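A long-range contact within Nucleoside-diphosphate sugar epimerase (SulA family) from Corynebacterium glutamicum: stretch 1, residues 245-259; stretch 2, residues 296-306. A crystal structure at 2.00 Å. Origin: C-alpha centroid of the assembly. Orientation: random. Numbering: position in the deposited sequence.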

# COMPACT_ATOMS: atom_id res chain seq x y z
N GLN A 245 -18.04 -13.63 -17.19
CA GLN A 245 -18.09 -12.80 -15.99
C GLN A 245 -16.92 -11.80 -15.92
O GLN A 245 -17.07 -10.72 -15.36
N CYS A 246 -15.77 -12.16 -16.48
CA CYS A 246 -14.62 -11.26 -16.37
C CYS A 246 -14.72 -10.11 -17.38
O CYS A 246 -14.54 -10.28 -18.60
N THR A 247 -14.97 -8.94 -16.83
CA THR A 247 -15.31 -7.74 -17.57
C THR A 247 -14.08 -6.92 -17.87
O THR A 247 -14.09 -6.05 -18.74
N THR A 248 -13.00 -7.18 -17.14
CA THR A 248 -11.92 -6.21 -17.04
C THR A 248 -10.56 -6.85 -16.82
O THR A 248 -10.44 -7.75 -16.01
N MSE A 249 -9.55 -6.36 -17.54
CA MSE A 249 -8.17 -6.76 -17.29
C MSE A 249 -7.34 -5.52 -16.98
O MSE A 249 -7.16 -4.64 -17.84
N ILE A 250 -6.86 -5.43 -15.74
CA ILE A 250 -5.92 -4.39 -15.35
C ILE A 250 -4.52 -4.98 -15.36
O ILE A 250 -4.20 -5.83 -14.52
N SER A 251 -3.68 -4.53 -16.29
CA SER A 251 -2.40 -5.19 -16.51
C SER A 251 -1.22 -4.28 -16.14
O SER A 251 -1.18 -3.12 -16.55
N ALA A 252 -0.27 -4.80 -15.38
CA ALA A 252 0.90 -4.01 -15.01
C ALA A 252 1.68 -3.61 -16.27
O ALA A 252 1.75 -4.37 -17.23
N SER A 253 2.26 -2.42 -16.26
CA SER A 253 3.20 -2.04 -17.31
C SER A 253 4.26 -1.17 -16.66
O SER A 253 4.48 -1.30 -15.45
N ALA A 254 4.92 -0.30 -17.42
CA ALA A 254 6.01 0.51 -16.86
C ALA A 254 6.24 1.77 -17.66
O ALA A 254 5.98 1.80 -18.86
N VAL A 255 6.74 2.81 -17.01
CA VAL A 255 7.08 4.04 -17.71
C VAL A 255 8.21 3.77 -18.69
O VAL A 255 8.51 4.60 -19.56
N GLY A 256 8.84 2.60 -18.54
CA GLY A 256 9.86 2.14 -19.47
C GLY A 256 9.33 2.06 -20.88
O GLY A 256 10.09 1.98 -21.84
N PHE A 257 8.00 2.09 -21.00
CA PHE A 257 7.34 2.19 -22.30
C PHE A 257 7.88 3.38 -23.10
O PHE A 257 7.97 3.31 -24.33
N TYR A 258 8.20 4.47 -22.41
CA TYR A 258 8.62 5.70 -23.07
C TYR A 258 10.11 5.66 -23.41
O TYR A 258 10.65 6.61 -24.01
N GLY A 259 10.76 4.57 -23.04
CA GLY A 259 12.19 4.45 -23.22
C GLY A 259 12.88 4.81 -21.92
O GLY A 259 12.28 5.42 -21.02
N GLY A 296 -13.83 -7.15 -26.51
CA GLY A 296 -14.68 -6.10 -25.96
C GLY A 296 -14.56 -5.86 -24.46
O GLY A 296 -15.36 -5.11 -23.89
N LYS A 297 -13.58 -6.48 -23.81
CA LYS A 297 -13.40 -6.27 -22.36
C LYS A 297 -12.64 -4.98 -22.10
O LYS A 297 -11.90 -4.49 -22.96
N ARG A 298 -12.79 -4.43 -20.90
CA ARG A 298 -12.07 -3.21 -20.55
C ARG A 298 -10.62 -3.55 -20.17
O ARG A 298 -10.39 -4.40 -19.32
N VAL A 299 -9.66 -2.90 -20.82
CA VAL A 299 -8.25 -3.13 -20.51
C VAL A 299 -7.56 -1.81 -20.18
O VAL A 299 -7.75 -0.82 -20.88
N ALA A 300 -6.78 -1.80 -19.09
CA ALA A 300 -5.89 -0.67 -18.81
C ALA A 300 -4.48 -1.17 -18.52
O ALA A 300 -4.29 -2.29 -18.03
N PHE A 301 -3.49 -0.33 -18.83
CA PHE A 301 -2.09 -0.62 -18.61
C PHE A 301 -1.60 0.37 -17.58
O PHE A 301 -1.65 1.58 -17.79
N ILE A 302 -1.14 -0.15 -16.45
CA ILE A 302 -0.68 0.71 -15.36
C ILE A 302 0.83 0.90 -15.54
O ILE A 302 1.62 0.10 -15.07
N ARG A 303 1.20 1.95 -16.27
CA ARG A 303 2.60 2.25 -16.50
C ARG A 303 3.18 2.85 -15.23
O ARG A 303 3.07 4.05 -14.99
N THR A 304 3.79 2.00 -14.41
CA THR A 304 4.26 2.40 -13.10
C THR A 304 5.65 3.04 -13.10
O THR A 304 6.55 2.61 -13.83
N GLY A 305 5.80 4.06 -12.27
CA GLY A 305 7.11 4.62 -11.99
C GLY A 305 7.78 3.73 -10.97
O GLY A 305 7.37 2.59 -10.78
N VAL A 306 8.81 4.24 -10.31
CA VAL A 306 9.49 3.52 -9.26
C VAL A 306 8.67 3.63 -7.98
O VAL A 306 8.48 4.72 -7.45

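Arg303 dominates this contact: its guanidinium lies flat on the ring of Phe257, centres 3.5 Å apart and planes at 13°, so the cation sits squarely over the aromatic face, with Arg303 NH2 3.3 Å from Phe257 CZ. Its chi1 is m, and chi2 and chi3 are both t, an extended chain that reaches the 3-10 segment 255-258. There Phe257 (chi1 t) points toward stretch 2, while Tyr258 (chi1 m) leaves its backbone sideways and brings its hydroxyl in at the guanidinium edge, where Arg303 NH1 donates a hydrogen bond to Tyr258 OH (3.0 Å). The stack thus uses a face of the guanidinium and the hydrogen bond its edge. Ser253 (t) lines the aliphatic part of the arginine, Ser253 OG lying 3.9 Å from Arg303 CG.

Along the strands, which pair in parallel, alternate residues share a face. Met249, Ser251, Val299 and Phe301 lie on the face of Arg303; selenomethionine Met249, t at all three chi angles, meets Val299 (t) only near its base, Met249 CB to Val299 CG2 4.4 Å, and its end leads away. On the other face, Ile250 and Ile302, both m,m, touch through Ile250 CG2 and Ile302 CG1 (3.7 Å), and Ile250 CD1 reaches Ala300 CB at 4.1 Å. Arg298 (t, t, p) lays one guanidinium face over the methyl of Thr248 (m), with Arg298 NH2 3.5 Å from Thr248 CG2; both its terminal nitrogens find hydrogen-bond partners elsewhere in the structure.

At the start of the pairing, Lys297 (m, p, t, m) points toward stretch 1 and its NZ donates to Cys246 O at 2.7 Å, a side-chain bond to backbone just before the strand. At the far end, Val255 (m) sets CG1 3.7 Å from Arg303 O.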

# COMPACT_ATOMS: atom_id res chain seq x y z
CB GLN A 245 -18.12 -13.66 -14.72
CG GLN A 245 -18.29 -12.85 -13.42
CD GLN A 245 -18.36 -13.73 -12.18
OE1 GLN A 245 -18.40 -14.96 -12.28
NE2 GLN A 245 -18.38 -13.11 -11.00
CB CYS A 246 -13.29 -12.00 -16.47
SG CYS A 246 -11.85 -11.04 -15.82
CB THR A 247 -16.23 -6.90 -16.66
OG1 THR A 247 -17.59 -7.35 -16.81
CG2 THR A 247 -16.15 -5.44 -16.98
CB THR A 248 -12.21 -5.24 -15.87
OG1 THR A 248 -13.49 -4.62 -16.08
CG2 THR A 248 -11.14 -4.17 -15.79
CB MSE A 249 -7.58 -7.53 -18.49
CG MSE A 249 -6.17 -8.10 -18.24
SE MSE A 249 -5.48 -9.09 -19.59
CE MSE A 249 -3.93 -9.61 -18.86
CB ILE A 250 -6.22 -3.85 -13.94
CG1 ILE A 250 -7.69 -3.41 -13.83
CG2 ILE A 250 -5.30 -2.67 -13.60
CD1 ILE A 250 -8.13 -2.47 -14.96
CB SER A 251 -2.29 -5.62 -17.99
OG SER A 251 -1.19 -6.49 -18.16
CB ALA A 252 1.80 -4.79 -14.07
CB SER A 253 2.50 -1.31 -18.47
OG SER A 253 3.42 -1.08 -19.53
CB ALA A 254 7.31 -0.33 -16.80
CB VAL A 255 7.50 5.14 -16.72
CG1 VAL A 255 6.29 5.61 -15.88
CG2 VAL A 255 8.61 4.63 -15.83
CB PHE A 257 5.84 2.34 -22.10
CG PHE A 257 5.07 2.59 -23.38
CD1 PHE A 257 4.59 1.52 -24.13
CD2 PHE A 257 4.83 3.88 -23.82
CE1 PHE A 257 3.88 1.73 -25.31
CE2 PHE A 257 4.13 4.10 -25.00
CZ PHE A 257 3.65 3.02 -25.75
CB TYR A 258 8.30 6.92 -22.19
CG TYR A 258 6.84 7.01 -21.86
CD1 TYR A 258 5.90 7.29 -22.85
CD2 TYR A 258 6.39 6.76 -20.56
CE1 TYR A 258 4.55 7.35 -22.55
CE2 TYR A 258 5.03 6.82 -20.26
CZ TYR A 258 4.13 7.11 -21.25
OH TYR A 258 2.80 7.16 -20.96
CB LYS A 297 -12.66 -7.44 -21.70
CG LYS A 297 -13.58 -8.59 -21.33
CD LYS A 297 -13.81 -9.52 -22.51
CE LYS A 297 -15.08 -10.34 -22.31
NZ LYS A 297 -14.98 -11.23 -21.14
CB ARG A 298 -12.77 -2.46 -19.41
CG ARG A 298 -12.14 -1.11 -19.08
CD ARG A 298 -13.03 -0.26 -18.17
NE ARG A 298 -13.36 -0.91 -16.90
CZ ARG A 298 -12.62 -0.84 -15.80
NH1 ARG A 298 -11.48 -0.14 -15.79
NH2 ARG A 298 -13.02 -1.47 -14.71
CB VAL A 299 -7.50 -3.79 -21.71
CG1 VAL A 299 -6.04 -4.05 -21.37
CG2 VAL A 299 -8.20 -5.07 -22.12
CB ALA A 300 -6.39 0.15 -17.65
CB PHE A 301 -1.28 -0.42 -19.90
CG PHE A 301 -1.92 -1.03 -21.10
CD1 PHE A 301 -2.03 -2.40 -21.22
CD2 PHE A 301 -2.40 -0.23 -22.12
CE1 PHE A 301 -2.63 -2.97 -22.32
CE2 PHE A 301 -3.00 -0.79 -23.23
CZ PHE A 301 -3.11 -2.16 -23.33
CB ILE A 302 -1.00 0.09 -13.99
CG1 ILE A 302 -2.50 -0.25 -13.90
CG2 ILE A 302 -0.61 1.02 -12.85
CD1 ILE A 302 -3.42 0.91 -14.30
CB ARG A 303 2.76 3.20 -17.70
CG ARG A 303 2.18 2.63 -18.99
CD ARG A 303 2.41 3.55 -20.21
NE ARG A 303 1.90 2.92 -21.43
CZ ARG A 303 1.59 3.58 -22.54
NH1 ARG A 303 1.73 4.91 -22.61
NH2 ARG A 303 1.13 2.91 -23.58
CB THR A 304 4.35 1.19 -12.17
OG1 THR A 304 3.14 0.42 -12.29
CG2 THR A 304 4.52 1.66 -10.73
CB VAL A 306 10.89 4.09 -9.01
CG1 VAL A 306 11.51 3.44 -7.76
CG2 VAL A 306 11.77 3.89 -10.24